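Local structure of N-acetyl-L-2,4-diaminobutyric acid deacetylase (Ruegeria pomeroyi, 6TWL) at residues T41-N45 and A72-E78; F171-K175 and E246-L250; R303-S309 and A323-V327. The protein probably removes the acetyl group from N-acetyl-L-2,4-diaminobutyric acid as a zinc-dependent hydrolase during the breakdown of ectoine. One frame throughout, in Å; residues are numbered along the deposited sequence.

Contact 1. Residues T41-N45 and A72-E78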
ATOM      1  N   THR A  41      -0.861 -13.480 -11.031  1.00 61.63           N
ATOM      2  CA  THR A  41      -2.064 -14.131 -11.517  1.00 64.94           C
ATOM      3  C   THR A  41      -2.826 -13.149 -12.395  1.00 71.91           C
ATOM      4  O   THR A  41      -2.955 -11.969 -12.054  1.00 72.50           O
ATOM      5  CB  THR A  41      -2.947 -14.606 -10.355  1.00 65.00           C
ATOM      6  OG1 THR A  41      -2.314 -15.706  -9.687  1.00 66.56           O
ATOM      7  CG2 THR A  41      -4.316 -15.043 -10.858  1.00 67.02           C
ATOM      8  N   VAL A  42      -3.305 -13.628 -13.539  1.00 67.09           N
ATOM      9  CA  VAL A  42      -4.166 -12.847 -14.415  1.00 65.45           C
ATOM     10  C   VAL A  42      -5.484 -13.588 -14.566  1.00 66.84           C
ATOM     11  O   VAL A  42      -5.499 -14.778 -14.901  1.00 71.10           O
ATOM     12  CB  VAL A  42      -3.518 -12.591 -15.788  1.00 64.28           C
ATOM     13  CG1 VAL A  42      -4.495 -11.866 -16.703  1.00 65.63           C
ATOM     14  CG2 VAL A  42      -2.241 -11.782 -15.629  1.00 63.85           C
ATOM     15  N   ILE A  43      -6.583 -12.888 -14.301  1.00 64.21           N
ATOM     16  CA  ILE A  43      -7.928 -13.415 -14.477  1.00 62.11           C
ATOM     17  C   ILE A  43      -8.657 -12.451 -15.399  1.00 65.78           C
ATOM     18  O   ILE A  43      -8.913 -11.299 -15.025  1.00 65.09           O
ATOM     19  CB  ILE A  43      -8.665 -13.568 -13.141  1.00 62.37           C
ATOM     20  CG1 ILE A  43      -7.857 -14.465 -12.205  1.00 60.97           C
ATOM     21  CG2 ILE A  43     -10.062 -14.130 -13.356  1.00 64.07           C
ATOM     22  CD1 ILE A  43      -8.442 -14.573 -10.839  1.00 61.76           C
ATOM     23  N   LYS A  44      -8.975 -12.907 -16.606  1.00 68.79           N
ATOM     24  CA  LYS A  44      -9.685 -12.091 -17.577  1.00 74.41           C
ATOM     25  C   LYS A  44     -10.897 -12.853 -18.085  1.00 73.46           C
ATOM     26  O   LYS A  44     -10.855 -14.078 -18.241  1.00 71.88           O
ATOM     27  CB  LYS A  44      -8.785 -11.688 -18.752  1.00 73.46           C
ATOM     28  CG  LYS A  44      -9.517 -10.898 -19.834  1.00 71.66           C
ATOM     29  CD  LYS A  44      -8.699 -10.747 -21.101  1.00 80.02           C
ATOM     30  CE  LYS A  44      -9.239  -9.610 -21.961  1.00 84.80           C
ATOM     31  NZ  LYS A  44      -8.725  -8.279 -21.522  1.00 85.43           N
ATOM     32  N   ASN A  45     -11.978 -12.118 -18.333  1.00 69.96           N
ATOM     33  CA  ASN A  45     -13.212 -12.698 -18.834  1.00 73.39           C
ATOM     34  C   ASN A  45     -14.070 -11.577 -19.398  1.00 71.65           C
ATOM     35  O   ASN A  45     -14.076 -10.468 -18.859  1.00 68.88           O
ATOM     36  CB  ASN A  45     -13.964 -13.441 -17.726  1.00 79.36           C
ATOM     37  CG  ASN A  45     -15.144 -14.226 -18.251  1.00 82.69           C
ATOM     38  OD1 ASN A  45     -15.013 -15.016 -19.186  1.00 80.46           O
ATOM     39  ND2 ASN A  45     -16.310 -14.014 -17.651  1.00 84.44           N
ATOM     40  N   ALA A  72      -6.487 -14.182  -5.704  1.00 69.42           N
ATOM     41  CA  ALA A  72      -5.920 -14.908  -6.834  1.00 63.79           C
ATOM     42  C   ALA A  72      -6.313 -16.379  -6.825  1.00 66.25           C
ATOM     43  O   ALA A  72      -6.398 -17.001  -7.889  1.00 63.50           O
ATOM     44  CB  ALA A  72      -4.398 -14.769  -6.837  1.00 65.02           C
ATOM     45  N   ALA A  73      -6.556 -16.952  -5.646  1.00 65.11           N
ATOM     46  CA  ALA A  73      -6.842 -18.378  -5.553  1.00 64.35           C
ATOM     47  C   ALA A  73      -8.330 -18.701  -5.590  1.00 69.19           C
ATOM     48  O   ALA A  73      -8.699 -19.814  -5.983  1.00 72.06           O
ATOM     49  CB  ALA A  73      -6.231 -18.957  -4.271  1.00 60.90           C
ATOM     50  N   THR A  74      -9.196 -17.764  -5.205  1.00 69.60           N
ATOM     51  CA  THR A  74     -10.607 -18.060  -4.993  1.00 75.56           C
ATOM     52  C   THR A  74     -11.539 -17.394  -5.997  1.00 78.97           C
ATOM     53  O   THR A  74     -12.759 -17.547  -5.878  1.00 79.84           O
ATOM     54  CB  THR A  74     -11.021 -17.654  -3.574  1.00 72.52           C
ATOM     55  OG1 THR A  74     -10.915 -16.232  -3.430  1.00 78.12           O
ATOM     56  CG2 THR A  74     -10.128 -18.337  -2.541  1.00 65.39           C
ATOM     57  N   THR A  75     -11.013 -16.667  -6.977  1.00 77.29           N
ATOM     58  CA  THR A  75     -11.840 -15.958  -7.946  1.00 81.60           C
ATOM     59  C   THR A  75     -11.807 -16.683  -9.284  1.00 75.77           C
ATOM     60  O   THR A  75     -10.732 -16.920  -9.844  1.00 73.50           O
ATOM     61  CB  THR A  75     -11.372 -14.513  -8.103  1.00 84.52           C
ATOM     62  OG1 THR A  75      -9.944 -14.484  -8.195  1.00 91.10           O
ATOM     63  CG2 THR A  75     -11.803 -13.701  -6.903  1.00 81.65           C
ATOM     64  N   SER A  76     -12.985 -17.032  -9.789  1.00 76.16           N
ATOM     65  CA  SER A  76     -13.098 -17.698 -11.074  1.00 78.43           C
ATOM     66  C   SER A  76     -13.261 -16.673 -12.193  1.00 81.50           C
ATOM     67  O   SER A  76     -13.499 -15.485 -11.961  1.00 86.15           O
ATOM     68  CB  SER A  76     -14.269 -18.684 -11.070  1.00 79.79           C
ATOM     69  OG  SER A  76     -15.510 -18.020 -10.922  1.00 82.93           O
ATOM     70  N   ALA A  77     -13.115 -17.153 -13.429  1.00 79.53           N
ATOM     71  CA  ALA A  77     -13.273 -16.284 -14.590  1.00 76.91           C
ATOM     72  C   ALA A  77     -14.702 -15.768 -14.696  1.00 75.19           C
ATOM     73  O   ALA A  77     -14.926 -14.572 -14.914  1.00 78.21           O
ATOM     74  CB  ALA A  77     -12.873 -17.031 -15.862  1.00 76.20           C
ATOM     75  N   GLU A  78     -15.683 -16.661 -14.536  1.00 78.19           N
ATOM     76  CA  GLU A  78     -17.091 -16.276 -14.580  1.00 82.99           C
ATOM     77  C   GLU A  78     -17.404 -15.107 -13.653  1.00 83.05           C
ATOM     78  O   GLU A  78     -18.402 -14.409 -13.864  1.00 80.26           O
ATOM     79  CB  GLU A  78     -17.970 -17.483 -14.220  1.00 94.52           C
ATOM     80  CG  GLU A  78     -19.472 -17.251 -14.366  1.00104.49           C
ATOM     81  CD  GLU A  78     -20.291 -18.504 -14.109  1.00114.13           C
ATOM     82  OE1 GLU A  78     -19.726 -19.493 -13.594  1.00116.18           O
ATOM     83  OE2 GLU A  78     -21.502 -18.499 -14.415  1.00118.47           O
TER
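I43, A77 and N45 bury most of the surface here, where strand 41-45 runs beside the chain leaving helix 63-74. I43 divides the work between two branches. CG1 lies anti to the carbonyl carbon (chi1 -57°) and the arm then runs out straight (chi2 175°), carrying CD1 to T75, whose side chain it crosses at about a right angle. CD1 lies 3.4 Å from T75 O. The other branch, CG2, rests 3.9 Å from S76 O and 4.1 Å from A77 CA. Trimming I43 to an alanine would probably open a gap beside T75 and deprive S76 and A77 of their apolar neighbour. Farther along, N45 and A77 meet with CB atoms 4.2 Å apart. N45 ND2 is 3.1 Å from A77 O, but the angle is too poor for a hydrogen bond; the amide instead donates to V80 O. At the other end, A72 CB packs 3.7 Å from T41 OG1, which is hydrogen-bonded to H19. Backbone bonds from V42 to F18 and from I43 to L84 place strand 36-45 between strands 16-24 and 82-87. The C-terminal end of helix 63-74, with A72 also touching I86, and the turn after it therefore pack on this part of the mixed sheet.

Contact 2. Residues F171-K175 and E246-L250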
ATOM      1  N   PHE A 171     -10.846   9.562  -5.211  1.00 91.40           N
ATOM      2  CA  PHE A 171     -11.676   9.717  -4.018  1.00 92.27           C
ATOM      3  C   PHE A 171     -12.816   8.711  -4.019  1.00 89.54           C
ATOM      4  O   PHE A 171     -13.143   8.130  -2.979  1.00 84.27           O
ATOM      5  CB  PHE A 171     -12.231  11.145  -3.919  1.00 93.58           C
ATOM      6  CG  PHE A 171     -13.075  11.377  -2.683  1.00101.37           C
ATOM      7  CD1 PHE A 171     -12.477  11.611  -1.453  1.00102.26           C
ATOM      8  CD2 PHE A 171     -14.463  11.340  -2.742  1.00104.56           C
ATOM      9  CE1 PHE A 171     -13.245  11.809  -0.307  1.00101.13           C
ATOM     10  CE2 PHE A 171     -15.238  11.538  -1.597  1.00104.38           C
ATOM     11  CZ  PHE A 171     -14.624  11.772  -0.379  1.00104.13           C
ATOM     12  N   ALA A 172     -13.426   8.484  -5.185  1.00 90.87           N
ATOM     13  CA  ALA A 172     -14.532   7.536  -5.278  1.00 86.09           C
ATOM     14  C   ALA A 172     -14.064   6.104  -5.046  1.00 82.59           C
ATOM     15  O   ALA A 172     -14.763   5.316  -4.400  1.00 81.07           O
ATOM     16  CB  ALA A 172     -15.216   7.664  -6.638  1.00 87.09           C
ATOM     17  N   ALA A 173     -12.891   5.743  -5.577  1.00 80.11           N
ATOM     18  CA  ALA A 173     -12.372   4.398  -5.345  1.00 77.41           C
ATOM     19  C   ALA A 173     -12.041   4.184  -3.875  1.00 80.18           C
ATOM     20  O   ALA A 173     -12.332   3.120  -3.317  1.00 81.90           O
ATOM     21  CB  ALA A 173     -11.140   4.142  -6.213  1.00 73.68           C
ATOM     22  N   MET A 174     -11.438   5.186  -3.228  1.00 75.47           N
ATOM     23  CA  MET A 174     -11.184   5.078  -1.797  1.00 79.54           C
ATOM     24  C   MET A 174     -12.486   4.918  -1.029  1.00 80.56           C
ATOM     25  O   MET A 174     -12.586   4.089  -0.117  1.00 73.76           O
ATOM     26  CB  MET A 174     -10.424   6.300  -1.281  1.00 80.09           C
ATOM     27  CG  MET A 174     -10.506   6.428   0.241  1.00 74.77           C
ATOM     28  SD  MET A 174      -9.950   7.998   0.918  1.00 85.64           S
ATOM     29  CE  MET A 174     -11.305   9.054   0.441  1.00 86.60           C
ATOM     30  N   LYS A 175     -13.498   5.719  -1.372  1.00 78.02           N
ATOM     31  CA  LYS A 175     -14.754   5.629  -0.641  1.00 79.79           C
ATOM     32  C   LYS A 175     -15.433   4.288  -0.880  1.00 82.73           C
ATOM     33  O   LYS A 175     -16.116   3.762   0.008  1.00 86.59           O
ATOM     34  CB  LYS A 175     -15.681   6.798  -0.988  1.00 87.70           C
ATOM     35  CG  LYS A 175     -15.311   8.114  -0.270  1.00101.74           C
ATOM     36  CD  LYS A 175     -14.608   7.894   1.099  1.00107.63           C
ATOM     37  CE  LYS A 175     -15.359   7.051   2.159  1.00 98.31           C
ATOM     38  NZ  LYS A 175     -14.560   7.005   3.396  1.00 94.83           N
ATOM     39  N   GLU A 246     -19.344   2.410   8.538  1.00 94.30           N
ATOM     40  CA  GLU A 246     -18.898   3.743   8.903  1.00 93.26           C
ATOM     41  C   GLU A 246     -17.442   3.945   8.512  1.00 90.60           C
ATOM     42  O   GLU A 246     -16.670   2.992   8.366  1.00 83.69           O
ATOM     43  CB  GLU A 246     -19.058   3.963  10.405  1.00 96.94           C
ATOM     44  CG  GLU A 246     -18.693   2.739  11.239  1.00105.77           C
ATOM     45  CD  GLU A 246     -17.193   2.545  11.422  1.00115.62           C
ATOM     46  OE1 GLU A 246     -16.791   1.443  11.851  1.00119.39           O
ATOM     47  OE2 GLU A 246     -16.417   3.492  11.168  1.00119.89           O
ATOM     48  N   THR A 247     -17.068   5.209   8.354  1.00 90.54           N
ATOM     49  CA  THR A 247     -15.685   5.566   8.103  1.00 82.62           C
ATOM     50  C   THR A 247     -15.440   6.968   8.638  1.00 79.01           C
ATOM     51  O   THR A 247     -16.363   7.780   8.739  1.00 79.31           O
ATOM     52  CB  THR A 247     -15.364   5.499   6.613  1.00 81.46           C
ATOM     53  OG1 THR A 247     -13.959   5.703   6.413  1.00 78.62           O
ATOM     54  CG2 THR A 247     -16.158   6.562   5.890  1.00 81.45           C
ATOM     55  N   VAL A 248     -14.186   7.243   8.980  1.00 79.46           N
ATOM     56  CA  VAL A 248     -13.781   8.538   9.516  1.00 84.05           C
ATOM     57  C   VAL A 248     -12.802   9.161   8.533  1.00 84.92           C
ATOM     58  O   VAL A 248     -11.770   8.561   8.211  1.00 82.69           O
ATOM     59  CB  VAL A 248     -13.156   8.407  10.913  1.00 87.62           C
ATOM     60  CG1 VAL A 248     -12.610   9.747  11.374  1.00 89.51           C
ATOM     61  CG2 VAL A 248     -14.184   7.876  11.901  1.00 87.38           C
ATOM     62  N   ASN A 249     -13.127  10.360   8.056  1.00 82.15           N
ATOM     63  CA  ASN A 249     -12.326  11.024   7.039  1.00 84.44           C
ATOM     64  C   ASN A 249     -11.274  11.907   7.696  1.00 89.28           C
ATOM     65  O   ASN A 249     -11.592  12.730   8.561  1.00 91.26           O
ATOM     66  CB  ASN A 249     -13.218  11.838   6.104  1.00 86.46           C
ATOM     67  CG  ASN A 249     -13.896  10.975   5.057  1.00 91.87           C
ATOM     68  OD1 ASN A 249     -13.337  10.718   3.990  1.00 96.74           O
ATOM     69  ND2 ASN A 249     -15.099  10.506   5.364  1.00 98.15           N
ATOM     70  N   LEU A 250     -10.022  11.729   7.279  1.00 87.96           N
ATOM     71  CA  LEU A 250      -8.882  12.367   7.914  1.00 84.38           C
ATOM     72  C   LEU A 250      -7.985  13.006   6.866  1.00 80.41           C
ATOM     73  O   LEU A 250      -7.936  12.571   5.712  1.00 83.41           O
ATOM     74  CB  LEU A 250      -8.065  11.365   8.735  1.00 82.72           C
ATOM     75  CG  LEU A 250      -8.840  10.539   9.759  1.00 84.00           C
ATOM     76  CD1 LEU A 250      -8.072   9.278  10.096  1.00 85.12           C
ATOM     77  CD2 LEU A 250      -9.109  11.361  11.009  1.00 85.62           C
TER
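K175 reaches from helix 167-177 to T247, just before the edge strand 248-251 of the mixed sheet. The helix belongs to a beta-alpha-beta crossover: it links the adjacent parallel strands 155-158 and 181-184 in the alpha/beta catalytic fold of the aspartoacylase-like zinc hydrolases. Segments 171-175 and 248-250 run at 142° to each other, and the buried area of 135 Å² is small. Their axes come no closer than 12.3 Å, so the contact depends on long side chains.

K175 shows how the distance is spanned. Its CB remains near the helix, beside F171 O, the carbonyl that accepts the backbone bond from K175 N. CG lies over one face of the F171 ring, 3.6 Å above the plane and offset toward the rim. CD lies 3.6 Å from M174 CE. The chain bends at chi2 (-28°), about halfway from staggered to eclipsed and so probably somewhat strained, and again at chi3 (-57°), which turns the end toward the strand. CE then comes within 3.8 Å of T247 CG2, the two side chains crossing obliquely. At the tip, NZ is 3.0 Å from T247 CG2, closer than normal packing allows, so the exact amine position is doubtful. NZ is also 3.3 Å from T247 OG1. That hydroxyl has firm partners on the neighbouring strand and the turn before it, being hydrogen-bonded to S182 OG and A179 O. N249 adds its amide at the margin, near the lysine tip and the methionine methyl: N249 OD1 stands 4.0 Å from K175 NZ and 4.4 Å from M174 CE.

Contact 3. Residues R303-S309 and A323-V327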
ATOM      1  N   ARG A 303      -0.930  19.010  17.128  1.00 85.38           N
ATOM      2  CA  ARG A 303      -2.224  19.320  16.535  1.00 89.28           C
ATOM      3  C   ARG A 303      -3.280  18.400  17.121  1.00 82.99           C
ATOM      4  O   ARG A 303      -2.992  17.263  17.505  1.00 73.53           O
ATOM      5  CB  ARG A 303      -2.230  19.162  15.011  1.00 93.47           C
ATOM      6  CG  ARG A 303      -1.233  20.010  14.280  1.00 96.72           C
ATOM      7  CD  ARG A 303      -1.499  19.987  12.790  1.00103.31           C
ATOM      8  NE  ARG A 303      -2.918  20.111  12.489  1.00104.25           N
ATOM      9  CZ  ARG A 303      -3.413  20.975  11.611  1.00105.77           C
ATOM     10  NH1 ARG A 303      -2.599  21.789  10.952  1.00106.72           N
ATOM     11  NH2 ARG A 303      -4.718  21.028  11.393  1.00105.29           N
ATOM     12  N   ALA A 304      -4.513  18.895  17.164  1.00 81.77           N
ATOM     13  CA  ALA A 304      -5.630  18.090  17.626  1.00 77.49           C
ATOM     14  C   ALA A 304      -6.164  17.214  16.499  1.00 81.25           C
ATOM     15  O   ALA A 304      -6.153  17.596  15.325  1.00 93.82           O
ATOM     16  CB  ALA A 304      -6.747  18.979  18.174  1.00 77.97           C
ATOM     17  N   GLY A 305      -6.636  16.032  16.870  1.00 79.99           N
ATOM     18  CA  GLY A 305      -7.139  15.066  15.906  1.00 77.18           C
ATOM     19  C   GLY A 305      -7.135  13.666  16.503  1.00 78.36           C
ATOM     20  O   GLY A 305      -7.356  13.489  17.701  1.00 88.09           O
ATOM     21  N   LEU A 306      -6.876  12.687  15.639  1.00 74.39           N
ATOM     22  CA  LEU A 306      -6.855  11.281  16.016  1.00 74.03           C
ATOM     23  C   LEU A 306      -5.462  10.712  15.791  1.00 77.63           C
ATOM     24  O   LEU A 306      -4.845  10.958  14.750  1.00 78.81           O
ATOM     25  CB  LEU A 306      -7.871  10.472  15.201  1.00 71.51           C
ATOM     26  CG  LEU A 306      -9.350  10.840  15.321  1.00 79.65           C
ATOM     27  CD1 LEU A 306     -10.208   9.836  14.569  1.00 79.88           C
ATOM     28  CD2 LEU A 306      -9.770  10.910  16.772  1.00 82.84           C
ATOM     29  N   VAL A 307      -4.968   9.947  16.762  1.00 74.88           N
ATOM     30  CA  VAL A 307      -3.703   9.238  16.582  1.00 69.96           C
ATOM     31  C   VAL A 307      -3.931   8.141  15.547  1.00 69.04           C
ATOM     32  O   VAL A 307      -4.689   7.197  15.786  1.00 76.35           O
ATOM     33  CB  VAL A 307      -3.177   8.662  17.902  1.00 79.54           C
ATOM     34  CG1 VAL A 307      -1.685   8.368  17.793  1.00 78.35           C
ATOM     35  CG2 VAL A 307      -3.448   9.623  19.042  1.00 84.26           C
ATOM     36  N   ILE A 308      -3.288   8.271  14.389  1.00 67.00           N
ATOM     37  CA  ILE A 308      -3.470   7.330  13.289  1.00 65.42           C
ATOM     38  C   ILE A 308      -2.253   6.450  13.064  1.00 62.27           C
ATOM     39  O   ILE A 308      -2.348   5.471  12.305  1.00 62.81           O
ATOM     40  CB  ILE A 308      -3.843   8.062  11.983  1.00 72.03           C
ATOM     41  CG1 ILE A 308      -2.757   9.074  11.611  1.00 70.13           C
ATOM     42  CG2 ILE A 308      -5.176   8.767  12.141  1.00 79.37           C
ATOM     43  CD1 ILE A 308      -2.723   9.417  10.137  1.00 80.34           C
ATOM     44  N   SER A 309      -1.121   6.759  13.691  1.00 62.62           N
ATOM     45  CA  SER A 309       0.084   5.956  13.564  1.00 65.85           C
ATOM     46  C   SER A 309       0.909   6.106  14.832  1.00 70.27           C
ATOM     47  O   SER A 309       0.843   7.134  15.511  1.00 64.60           O
ATOM     48  CB  SER A 309       0.914   6.366  12.346  1.00 70.76           C
ATOM     49  OG  SER A 309       1.894   5.386  12.053  1.00 72.61           O
ATOM     50  N   ALA A 323       4.498   9.413  16.752  1.00 64.14           N
ATOM     51  CA  ALA A 323       3.090   9.227  16.433  1.00 67.11           C
ATOM     52  C   ALA A 323       2.704  10.200  15.329  1.00 64.14           C
ATOM     53  O   ALA A 323       3.381  11.205  15.102  1.00 67.64           O
ATOM     54  CB  ALA A 323       2.198   9.433  17.662  1.00 72.92           C
ATOM     55  N   VAL A 324       1.606   9.882  14.645  1.00 62.82           N
ATOM     56  CA  VAL A 324       1.015  10.754  13.636  1.00 61.50           C
ATOM     57  C   VAL A 324      -0.433  11.023  14.020  1.00 64.96           C
ATOM     58  O   VAL A 324      -1.143  10.120  14.477  1.00 63.76           O
ATOM     59  CB  VAL A 324       1.097  10.147  12.219  1.00 62.43           C
ATOM     60  CG1 VAL A 324       0.505  11.104  11.195  1.00 65.40           C
ATOM     61  CG2 VAL A 324       2.534   9.819  11.860  1.00 60.48           C
ATOM     62  N   VAL A 325      -0.867  12.267  13.833  1.00 73.72           N
ATOM     63  CA  VAL A 325      -2.217  12.708  14.167  1.00 76.66           C
ATOM     64  C   VAL A 325      -2.930  13.123  12.886  1.00 80.71           C
ATOM     65  O   VAL A 325      -2.409  13.940  12.118  1.00 73.51           O
ATOM     66  CB  VAL A 325      -2.197  13.872  15.175  1.00 80.07           C
ATOM     67  CG1 VAL A 325      -3.563  14.040  15.805  1.00 80.41           C
ATOM     68  CG2 VAL A 325      -1.129  13.644  16.238  1.00 81.17           C
ATOM     69  N   GLY A 326      -4.119  12.569  12.662  1.00 77.34           N
ATOM     70  CA  GLY A 326      -4.964  12.950  11.535  1.00 75.75           C
ATOM     71  C   GLY A 326      -6.046  13.918  11.972  1.00 78.26           C
ATOM     72  O   GLY A 326      -6.618  13.778  13.055  1.00 74.27           O
ATOM     73  N   VAL A 327      -6.345  14.907  11.107  1.00 85.00           N
ATOM     74  CA  VAL A 327      -7.147  16.065  11.495  1.00 85.44           C
ATOM     75  C   VAL A 327      -8.622  15.837  11.174  1.00 88.54           C
ATOM     76  O   VAL A 327      -8.983  15.114  10.239  1.00 81.51           O
ATOM     77  CB  VAL A 327      -6.596  17.345  10.831  1.00 90.20           C
ATOM     78  CG1 VAL A 327      -7.302  18.585  11.360  1.00 97.45           C
ATOM     79  CG2 VAL A 327      -5.113  17.462  11.106  1.00 87.53           C
TER
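L306 and G326 form an antiparallel hydrogen-bonded pair: L306 N donates to G326 O at 2.8 Å, and G326 N returns a bond to L306 O at 2.7 Å, each donor in the carbonyl plane of its acceptor. Beyond the non-hydrogen-bonded pair V307-V325 the register slips by one residue. V324 O accepts I308 N at 2.8 Å and, weakly, S309 N at 3.5 Å, so I308 and S309 face V324 in a classic beta bulge. V324 N closes the pair on S309 O at 3.0 Å, but from 46° above the carbonyl plane.

With I308 CG1 placed between its backbone N and carbonyl carbon (chi1 58°), the arm lies over V324, and CD1 meets V324 CG1 at 3.8 Å. V307 and V325 share the other face, where both touch V277. At G305 a CB would clash with G326 O, so the main chain can lie as it does there only without a side chain. Before the strand, R303 crosses V327 at about a right angle, with NH2 3.6 Å from V327 CG1.

The side chain of S309 is about 7 Å from that of E209, which binds zinc in another structure of this protein but has none here. V324 O, with one good and one weak bond, suggests that the bulge is set mainly by main-chain groups.

The three contacts follow one another in series along the chain. Contacts 1 and 2 reach the same mixed sheet at well-separated strands: 41-45 lies on strand 36-45, third from one edge, and 248-250 on the edge strand at the other end, with centres 27 Å apart and nearest atoms about 17 Å apart. Contact 3 belongs to a separate antiparallel sheet and lies across the chain's centre from contact 1, their centres 39 Å apart. Contacts 2 and 3, with centres 17 Å apart, touch: L250 CD1 packs 3.6 Å from I308 CG2, and V248 and L250 meet L306. Apolar side chains of strand 248-251 therefore join the catalytic sheet to the C-terminal beta region.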